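Local coordinates for protein oxygen-independent coproporphyrinogen III oxidase (Escherichia coli, PDB 1OLT) that catalyses the anaerobic oxidative decarboxylation of coproporphyrinogen III to protoporphyrinogen IX in heme biosynthesis, using a [4Fe-4S] cluster and S-adenosylmethionine as a radical SAM enzyme, at residues Q91-R96 / R131-F136; A337-Q340 / Q345-Q348; K375-N380 / R434-C439. All coordinates share one frame; numbering follows the deposited sequence.

Contact 1: Q91-R96 / R131-F136; sequences QEIVHR and RENFQF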
loop_
_atom_site.group_PDB
_atom_site.type_symbol
_atom_site.label_atom_id
_atom_site.label_comp_id
_atom_site.label_asym_id
_atom_site.label_seq_id
_atom_site.Cartn_x
_atom_site.Cartn_y
_atom_site.Cartn_z
ATOM N N GLN A 91 4.418 21.549 -12.852
ATOM C CA GLN A 91 5.007 21.336 -14.168
ATOM C C GLN A 91 4.775 19.855 -14.622
ATOM O O GLN A 91 4.368 19.598 -15.760
ATOM C CB GLN A 91 6.474 21.685 -14.179
ATOM C CG GLN A 91 6.813 23.204 -14.035
ATOM C CD GLN A 91 6.039 24.068 -14.960
ATOM O OE1 GLN A 91 5.865 23.704 -16.105
ATOM N NE2 GLN A 91 5.447 25.158 -14.439
ATOM N N GLU A 92 4.920 18.916 -13.716
ATOM C CA GLU A 92 4.653 17.515 -14.069
ATOM C C GLU A 92 3.178 17.335 -14.514
ATOM O O GLU A 92 2.906 16.691 -15.559
ATOM C CB GLU A 92 5.034 16.526 -12.928
ATOM C CG GLU A 92 4.960 15.091 -13.359
ATOM C CD GLU A 92 5.282 14.041 -12.225
ATOM O OE1 GLU A 92 5.529 14.432 -11.051
ATOM O OE2 GLU A 92 5.243 12.829 -12.549
ATOM N N ILE A 93 2.266 17.929 -13.767
ATOM C CA ILE A 93 0.867 17.810 -14.007
ATOM C C ILE A 93 0.526 18.458 -15.348
ATOM O O ILE A 93 -0.206 17.866 -16.213
ATOM C CB ILE A 93 0.053 18.414 -12.867
ATOM C CG1 ILE A 93 0.154 17.490 -11.643
ATOM C CG2 ILE A 93 -1.342 18.618 -13.284
ATOM C CD1 ILE A 93 -0.175 18.134 -10.335
ATOM N N VAL A 94 1.094 19.632 -15.564
ATOM C CA VAL A 94 0.847 20.383 -16.782
ATOM C C VAL A 94 1.308 19.629 -18.039
ATOM O O VAL A 94 0.684 19.701 -19.057
ATOM C CB VAL A 94 1.535 21.818 -16.610
ATOM C CG1 VAL A 94 2.031 22.327 -17.813
ATOM C CG2 VAL A 94 0.507 22.757 -15.881
ATOM N N HIS A 95 2.403 18.882 -17.929
ATOM C CA HIS A 95 2.897 18.096 -19.031
ATOM C C HIS A 95 2.211 16.702 -19.216
ATOM O O HIS A 95 2.018 16.309 -20.317
ATOM C CB HIS A 95 4.411 17.953 -18.917
ATOM C CG HIS A 95 5.134 19.265 -19.099
ATOM N ND1 HIS A 95 5.833 19.572 -20.251
ATOM C CD2 HIS A 95 5.245 20.359 -18.292
ATOM C CE1 HIS A 95 6.354 20.790 -20.140
ATOM N NE2 HIS A 95 6.000 21.294 -18.974
ATOM N N ARG A 96 1.851 16.011 -18.137
ATOM C CA ARG A 96 1.283 14.649 -18.202
ATOM C C ARG A 96 -0.216 14.638 -18.373
ATOM O O ARG A 96 -0.746 13.852 -19.169
ATOM C CB ARG A 96 1.626 13.824 -16.970
ATOM C CG ARG A 96 3.034 13.331 -16.933
ATOM C CD ARG A 96 3.285 12.392 -18.069
ATOM N NE ARG A 96 4.491 11.587 -17.996
ATOM C CZ ARG A 96 5.308 11.335 -19.030
ATOM N NH1 ARG A 96 5.163 11.929 -20.203
ATOM N NH2 ARG A 96 6.346 10.521 -18.866
ATOM N N ARG A 131 -7.698 19.007 -9.866
ATOM C CA ARG A 131 -9.094 19.163 -10.288
ATOM C C ARG A 131 -9.215 19.918 -11.596
ATOM O O ARG A 131 -10.113 19.656 -12.343
ATOM C CB ARG A 131 -9.984 19.967 -9.281
ATOM C CG ARG A 131 -10.286 19.155 -8.027
ATOM C CD ARG A 131 -11.417 19.699 -7.134
ATOM N NE ARG A 131 -11.535 18.863 -5.917
ATOM C CZ ARG A 131 -12.242 17.713 -5.776
ATOM N NH1 ARG A 131 -12.951 17.146 -6.775
ATOM N NH2 ARG A 131 -12.228 17.127 -4.584
ATOM N N GLU A 132 -8.337 20.868 -11.827
ATOM C CA GLU A 132 -8.408 21.633 -13.052
ATOM C C GLU A 132 -7.741 20.941 -14.196
ATOM O O GLU A 132 -7.968 21.339 -15.307
ATOM C CB GLU A 132 -7.788 23.036 -12.866
ATOM C CG GLU A 132 -8.712 23.862 -11.979
ATOM C CD GLU A 132 -8.245 25.307 -11.813
ATOM O OE1 GLU A 132 -7.047 25.594 -12.091
ATOM O OE2 GLU A 132 -9.096 26.101 -11.353
ATOM N N ASN A 133 -6.907 19.935 -13.954
ATOM C CA ASN A 133 -6.204 19.275 -15.044
ATOM C C ASN A 133 -6.651 17.845 -15.363
ATOM O O ASN A 133 -6.279 17.320 -16.401
ATOM C CB ASN A 133 -4.701 19.307 -14.790
ATOM C CG ASN A 133 -4.143 20.676 -15.073
ATOM O OD1 ASN A 133 -4.029 21.019 -16.203
ATOM N ND2 ASN A 133 -3.867 21.493 -14.013
ATOM N N PHE A 134 -7.432 17.254 -14.467
ATOM C CA PHE A 134 -8.046 15.944 -14.671
ATOM C C PHE A 134 -9.528 16.069 -14.354
ATOM O O PHE A 134 -9.930 16.903 -13.516
ATOM C CB PHE A 134 -7.429 14.870 -13.726
ATOM C CG PHE A 134 -5.949 14.639 -13.913
ATOM C CD1 PHE A 134 -5.489 13.748 -14.842
ATOM C CD2 PHE A 134 -5.012 15.300 -13.107
ATOM C CE1 PHE A 134 -4.144 13.499 -14.979
ATOM C CE2 PHE A 134 -3.679 15.068 -13.238
ATOM C CZ PHE A 134 -3.234 14.167 -14.167
ATOM N N GLN A 135 -10.326 15.243 -14.991
ATOM C CA GLN A 135 -11.749 15.171 -14.747
ATOM C C GLN A 135 -12.091 14.145 -13.643
ATOM O O GLN A 135 -12.007 12.945 -13.852
ATOM C CB GLN A 135 -12.489 14.813 -16.056
ATOM C CG GLN A 135 -13.970 15.183 -15.958
ATOM C CD GLN A 135 -14.747 15.100 -17.277
ATOM O OE1 GLN A 135 -14.169 15.231 -18.393
ATOM N NE2 GLN A 135 -16.080 14.905 -17.160
ATOM N N PHE A 136 -12.506 14.646 -12.484
ATOM C CA PHE A 136 -12.799 13.813 -11.320
ATOM C C PHE A 136 -14.243 13.395 -11.340
ATOM O O PHE A 136 -15.137 14.238 -11.565
ATOM C CB PHE A 136 -12.577 14.593 -10.025
ATOM C CG PHE A 136 -11.182 14.612 -9.574
ATOM C CD1 PHE A 136 -10.188 15.206 -10.357
ATOM C CD2 PHE A 136 -10.835 14.050 -8.385
ATOM C CE1 PHE A 136 -8.896 15.239 -9.940
ATOM C CE2 PHE A 136 -9.504 14.059 -7.960
ATOM C CZ PHE A 136 -8.545 14.648 -8.761
#
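Ile93, near the end of helix 80-96, pushes one methyl group against the place where helix 120-133 gives way to a loop, meeting Asn133 and Phe134 there. The backbones come closest at Ile93 and Asn133, whose CA atoms are 7.3 Å apart. Ile93 CG2 does the touching: it rests 3.7 Å from Asn133 CB, and the two side chains cross at about a right angle. This branch lies anti to the backbone N, because chi1 of -72° places CG1 beside that nitrogen instead. The same methyl is 4.3 Å from Phe134 CE2, approaching the ring obliquely.

The tight side is hydrophobic and faces inward. Ile93 also packs on Leu126, Leu130 and Met324, while the Phe134 ring reaches Leu53 and Leu55 of strand 53-62 and Leu322 of strand 320-324. A beta-branched aliphatic residue and a flat aromatic suit this buried interface between helices and strands. Asn133 borders it and is partly exposed. Its CB offers an apolar surface to Ile93, and its ND2 is hydrogen-bonded to Leu129 O, four residues back, so the amide is served without a partner across the contact. Farther out the packing is loose: Val94 is exposed and its CB points away from segment 131-136.

Only 168 Å² is buried between the segments, a modest seam between two helices that follow one another in the chain. Each helix links two neighbouring parallel strands, 53-62 to 105-112 and 105-112 to 140-146. Adjacent helices packed on the outside of parallel strands in successive beta-alpha-beta units are characteristic of the partial TIM-like barrel of the radical SAM core.

Contact 2: A337-Q340 / Q345-Q348; sequences AQNQ and QYYQ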
loop_
_atom_site.group_PDB
_atom_site.type_symbol
_atom_site.label_atom_id
_atom_site.label_comp_id
_atom_site.label_asym_id
_atom_site.label_seq_id
_atom_site.Cartn_x
_atom_site.Cartn_y
_atom_site.Cartn_z
ATOM N N ALA A 337 5.939 2.034 -14.618
ATOM C CA ALA A 337 6.879 3.112 -14.857
ATOM C C ALA A 337 7.069 3.877 -13.570
ATOM O O ALA A 337 6.107 4.194 -12.877
ATOM C CB ALA A 337 6.316 4.025 -15.955
ATOM N N GLN A 338 8.294 4.241 -13.268
ATOM C CA GLN A 338 8.570 4.943 -12.024
ATOM C C GLN A 338 9.342 6.203 -12.295
ATOM O O GLN A 338 10.269 6.213 -13.107
ATOM C CB GLN A 338 9.428 4.100 -11.058
ATOM C CG GLN A 338 9.509 4.620 -9.662
ATOM C CD GLN A 338 10.216 3.688 -8.657
ATOM O OE1 GLN A 338 11.006 2.849 -9.057
ATOM N NE2 GLN A 338 9.913 3.855 -7.353
ATOM N N ASN A 339 8.958 7.239 -11.588
ATOM C CA ASN A 339 9.717 8.482 -11.531
ATOM C C ASN A 339 11.026 8.337 -10.752
ATOM O O ASN A 339 11.162 7.484 -9.844
ATOM C CB ASN A 339 8.866 9.560 -10.855
ATOM C CG ASN A 339 7.809 10.155 -11.770
ATOM O OD1 ASN A 339 7.856 10.014 -13.022
ATOM N ND2 ASN A 339 6.827 10.896 -11.138
ATOM N N GLN A 340 12.000 9.151 -11.119
ATOM C CA GLN A 340 13.211 9.420 -10.321
ATOM C C GLN A 340 12.901 9.357 -8.829
ATOM O O GLN A 340 11.977 10.002 -8.355
ATOM C CB GLN A 340 13.787 10.813 -10.706
ATOM C CG GLN A 340 14.227 10.971 -12.164
ATOM C CD GLN A 340 15.435 10.169 -12.578
ATOM O OE1 GLN A 340 16.150 9.610 -11.745
ATOM N NE2 GLN A 340 15.641 10.062 -13.894
ATOM N N GLN A 345 17.147 14.697 -8.873
ATOM C CA GLN A 345 17.047 14.316 -10.362
ATOM C C GLN A 345 15.522 14.381 -10.763
ATOM O O GLN A 345 15.217 14.616 -11.939
ATOM C CB GLN A 345 17.653 12.873 -10.751
ATOM C CG GLN A 345 19.199 12.678 -10.312
ATOM C CD GLN A 345 20.065 13.523 -11.135
ATOM O OE1 GLN A 345 20.864 14.306 -10.608
ATOM N NE2 GLN A 345 19.907 13.417 -12.447
ATOM N N TYR A 346 14.595 14.153 -9.812
ATOM C CA TYR A 346 13.229 14.443 -10.129
ATOM C C TYR A 346 13.103 15.922 -10.597
ATOM O O TYR A 346 12.577 16.191 -11.643
ATOM C CB TYR A 346 12.358 14.140 -8.879
ATOM C CG TYR A 346 10.928 14.627 -9.026
ATOM C CD1 TYR A 346 9.981 13.883 -9.724
ATOM C CD2 TYR A 346 10.517 15.821 -8.488
ATOM C CE1 TYR A 346 8.683 14.357 -9.902
ATOM C CE2 TYR A 346 9.220 16.302 -8.684
ATOM C CZ TYR A 346 8.312 15.566 -9.380
ATOM O OH TYR A 346 7.024 16.032 -9.561
ATOM N N TYR A 347 13.636 16.861 -9.828
ATOM C CA TYR A 347 13.552 18.269 -10.166
ATOM C C TYR A 347 14.209 18.581 -11.474
ATOM O O TYR A 347 13.625 19.249 -12.329
ATOM C CB TYR A 347 14.209 19.136 -9.091
ATOM C CG TYR A 347 13.443 19.324 -7.819
ATOM C CD1 TYR A 347 12.067 19.301 -7.796
ATOM C CD2 TYR A 347 14.093 19.618 -6.651
ATOM C CE1 TYR A 347 11.366 19.518 -6.632
ATOM C CE2 TYR A 347 13.373 19.826 -5.417
ATOM C CZ TYR A 347 12.036 19.794 -5.434
ATOM O OH TYR A 347 11.295 20.019 -4.332
ATOM N N GLN A 348 15.413 18.089 -11.653
ATOM C CA GLN A 348 16.166 18.350 -12.858
ATOM C C GLN A 348 15.463 17.812 -14.105
ATOM O O GLN A 348 15.381 18.510 -15.130
ATOM C CB GLN A 348 17.611 17.813 -12.747
ATOM C CG GLN A 348 18.513 18.244 -13.890
ATOM C CD GLN A 348 19.967 17.703 -13.736
ATOM O OE1 GLN A 348 20.551 17.774 -12.643
ATOM N NE2 GLN A 348 20.524 17.171 -14.810
#
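Gln340 and Tyr346 bring their CA atoms within 5.0 Å of each other, as the chain leaves strand 335-339 and turns almost at once into helix 343-353. Gln340 fills the angle between the two. Its CB lies 3.6 Å from Tyr346 N, and its CG rests against the carbonyl group of Gln345. A bend at chi2 (-68°) folds the chain back, and its NE2 is hydrogen-bonded to Gln349 OE1, one turn further along the helix. A flexible glutamine suits this partly exposed corner, giving methylenes to the turn and an amide to the helix surface. Gln345 is modelled in two conformations, so the approach of its side chain is less certain.

On the buried side, Asn339 ND2 meets Tyr346 CE1 at 4.1 Å, at the edge of the ring and near its plane; amide and ring planes are 53° apart. This is a van der Waals contact; the polar ends of both side chains are bonded to other residues. Asn339 ND2 bonds to Gly325 O and to Glu92 OE2, while Tyr346 OH bonds to Glu92 OE1, which also meets Gly325 N. The Tyr346 ring, meanwhile, packs on Ala88 and Leu89 of helix 80-96. Amide and phenol therefore share one buried carboxylate, whose several polar partners would probably favour its ionised form.

Contact 3: K375-N380 / R434-C439; sequences KSLICN and RNICMC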
loop_
_atom_site.group_PDB
_atom_site.type_symbol
_atom_site.label_atom_id
_atom_site.label_comp_id
_atom_site.label_asym_id
_atom_site.label_seq_id
_atom_site.Cartn_x
_atom_site.Cartn_y
_atom_site.Cartn_z
ATOM N N LYS A 375 -2.504 -11.884 -8.269
ATOM C CA LYS A 375 -3.519 -10.945 -7.729
ATOM C C LYS A 375 -4.720 -11.680 -7.197
ATOM O O LYS A 375 -5.173 -11.392 -6.112
ATOM C CB LYS A 375 -4.029 -9.941 -8.780
ATOM C CG LYS A 375 -3.138 -8.789 -9.037
ATOM C CD LYS A 375 -3.667 -7.804 -10.174
ATOM C CE LYS A 375 -5.132 -7.324 -9.971
ATOM N NZ LYS A 375 -6.122 -8.439 -10.276
ATOM N N SER A 376 -5.246 -12.621 -7.979
ATOM C CA SER A 376 -6.335 -13.491 -7.505
ATOM C C SER A 376 -6.035 -14.256 -6.206
ATOM O O SER A 376 -6.887 -14.368 -5.359
ATOM C CB SER A 376 -6.727 -14.509 -8.593
ATOM O OG SER A 376 -7.713 -15.406 -8.088
ATOM N N LEU A 377 -4.835 -14.790 -6.053
ATOM C CA LEU A 377 -4.487 -15.574 -4.876
ATOM C C LEU A 377 -4.350 -14.676 -3.647
ATOM O O LEU A 377 -4.807 -14.992 -2.572
ATOM C CB LEU A 377 -3.167 -16.340 -5.120
ATOM C CG LEU A 377 -3.265 -17.591 -6.050
ATOM C CD1 LEU A 377 -1.878 -18.161 -6.379
ATOM C CD2 LEU A 377 -4.123 -18.642 -5.438
ATOM N N ILE A 378 -3.710 -13.535 -3.851
ATOM C CA ILE A 378 -3.423 -12.566 -2.775
ATOM C C ILE A 378 -4.691 -11.918 -2.240
ATOM O O ILE A 378 -4.835 -11.753 -1.032
ATOM C CB ILE A 378 -2.481 -11.488 -3.301
ATOM C CG1 ILE A 378 -1.092 -12.085 -3.563
ATOM C CG2 ILE A 378 -2.430 -10.273 -2.346
ATOM C CD1 ILE A 378 -0.278 -12.344 -2.317
ATOM N N CYS A 379 -5.615 -11.593 -3.140
ATOM C CA CYS A 379 -6.827 -10.846 -2.797
ATOM C C CYS A 379 -8.005 -11.733 -2.413
ATOM O O CYS A 379 -8.718 -11.402 -1.498
ATOM C CB CYS A 379 -7.287 -9.997 -3.956
ATOM S SG CYS A 379 -6.159 -8.707 -4.437
ATOM N N ASN A 380 -8.216 -12.827 -3.169
ATOM C CA ASN A 380 -9.372 -13.729 -2.979
ATOM C C ASN A 380 -9.073 -15.089 -2.343
ATOM O O ASN A 380 -9.978 -15.848 -2.030
ATOM C CB ASN A 380 -10.070 -13.901 -4.321
ATOM C CG ASN A 380 -10.631 -12.575 -4.821
ATOM O OD1 ASN A 380 -11.358 -11.901 -4.106
ATOM N ND2 ASN A 380 -10.252 -12.184 -6.034
ATOM N N ARG A 434 2.367 -15.609 0.515
ATOM C CA ARG A 434 3.544 -15.218 -0.266
ATOM C C ARG A 434 4.302 -16.480 -0.724
ATOM O O ARG A 434 4.782 -16.535 -1.867
ATOM C CB ARG A 434 4.476 -14.282 0.517
ATOM C CG ARG A 434 3.860 -12.909 0.945
ATOM C CD ARG A 434 4.607 -12.286 2.151
ATOM N NE ARG A 434 4.046 -11.040 2.730
ATOM C CZ ARG A 434 2.935 -10.941 3.511
ATOM N NH1 ARG A 434 2.173 -12.001 3.775
ATOM N NH2 ARG A 434 2.573 -9.743 4.012
ATOM N N ASN A 435 4.382 -17.484 0.157
ATOM C CA ASN A 435 4.943 -18.797 -0.204
ATOM C C ASN A 435 4.223 -19.382 -1.404
ATOM O O ASN A 435 4.867 -19.806 -2.362
ATOM C CB ASN A 435 4.877 -19.804 0.953
ATOM C CG ASN A 435 5.464 -19.256 2.265
ATOM O OD1 ASN A 435 4.764 -18.608 3.050
ATOM N ND2 ASN A 435 6.742 -19.537 2.507
ATOM N N ILE A 436 2.888 -19.382 -1.367
ATOM C CA ILE A 436 2.088 -19.943 -2.456
ATOM C C ILE A 436 2.301 -19.175 -3.769
ATOM O O ILE A 436 2.493 -19.776 -4.840
ATOM C CB ILE A 436 0.576 -19.957 -2.061
ATOM C CG1 ILE A 436 0.316 -20.948 -0.919
ATOM C CG2 ILE A 436 -0.327 -20.258 -3.257
ATOM C CD1 ILE A 436 -0.942 -20.644 -0.104
ATOM N N CYS A 437 2.255 -17.845 -3.690
ATOM C CA CYS A 437 2.411 -16.996 -4.868
ATOM C C CYS A 437 3.783 -17.177 -5.513
ATOM O O CYS A 437 3.903 -17.119 -6.742
ATOM C CB CYS A 437 2.196 -15.506 -4.520
ATOM S SG CYS A 437 0.480 -15.171 -4.079
ATOM N N MET A 438 4.791 -17.423 -4.681
ATOM C CA MET A 438 6.167 -17.616 -5.129
ATOM C C MET A 438 6.324 -18.798 -6.103
ATOM O O MET A 438 7.274 -18.820 -6.902
ATOM C CB MET A 438 7.091 -17.824 -3.918
ATOM C CG MET A 438 8.530 -17.328 -4.087
ATOM S SD MET A 438 9.489 -17.082 -2.500
ATOM C CE MET A 438 8.511 -18.061 -1.255
ATOM N N CYS A 439 5.418 -19.778 -6.040
ATOM C CA CYS A 439 5.464 -20.918 -6.988
ATOM C C CYS A 439 5.232 -20.512 -8.440
ATOM O O CYS A 439 5.618 -21.255 -9.382
ATOM C CB CYS A 439 4.452 -21.991 -6.607
ATOM S SG CYS A 439 4.813 -22.653 -4.987
#
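Neither ring nor amide faces take part where Leu377 and Ile378 meet Ile436 and Cys437: the touching groups are branched aliphatic chains and a thiol, so there is no stack. The motif is an antiparallel pair of helices, with the segment axes 9.9 Å apart at closest approach and 166° between their directions. One partner, helix 365-380, lies within the HemN C-terminal domain family, which is grouped with the helix-turn-helix proteins; the other, helix 433-438, lies close to the C-terminal end of the chain.

All four residues are buried. Leu377 points toward the opposite helix and divides its surface between two neighbours. Its CD1 reaches Ile436 CG2 at 4.1 Å, the side chains crossing at about a right angle, and its CB packs on the sulfur of Cys437. Leu383 and Leu410 extend this apolar layer, the former beside Leu377 and the latter beside Ile436. Ile378 starts less directly, but the end of its chain comes nearer the other helix, toward the sulfur. Because it is modelled in two conformations, its short approach to the thiol is doubtful.

Cysteine fits between the leucine and the isoleucine because a thiol is compact and only weakly polar. With chi1 near -68°, SG stands anti to the carbonyl carbon of Cys437 and lies 4.0 Å from Leu377 CB.

Overall arrangement
From the N terminus, contact 1 comes first, closing a loop of 34 residues that carries strand 105-112 and most of helix 120-133, inside the radical SAM core. Contact 2 then closes a connection of only four residues, two of them already in helix 343-353, joining the middle strand of the three-stranded antiparallel sheet to the next helix. Contact 3 closes the longest loop, 53 residues of the C-terminal part. The three follow in series, with neither nesting nor crossing. Contacts 1 and 2, with centres about 17 Å apart, are joined through Glu92 of helix 80-96, which ties barrel to small sheet. Contact 3 stands apart, its centre about 35 Å from that of contact 1, across the chain's centre.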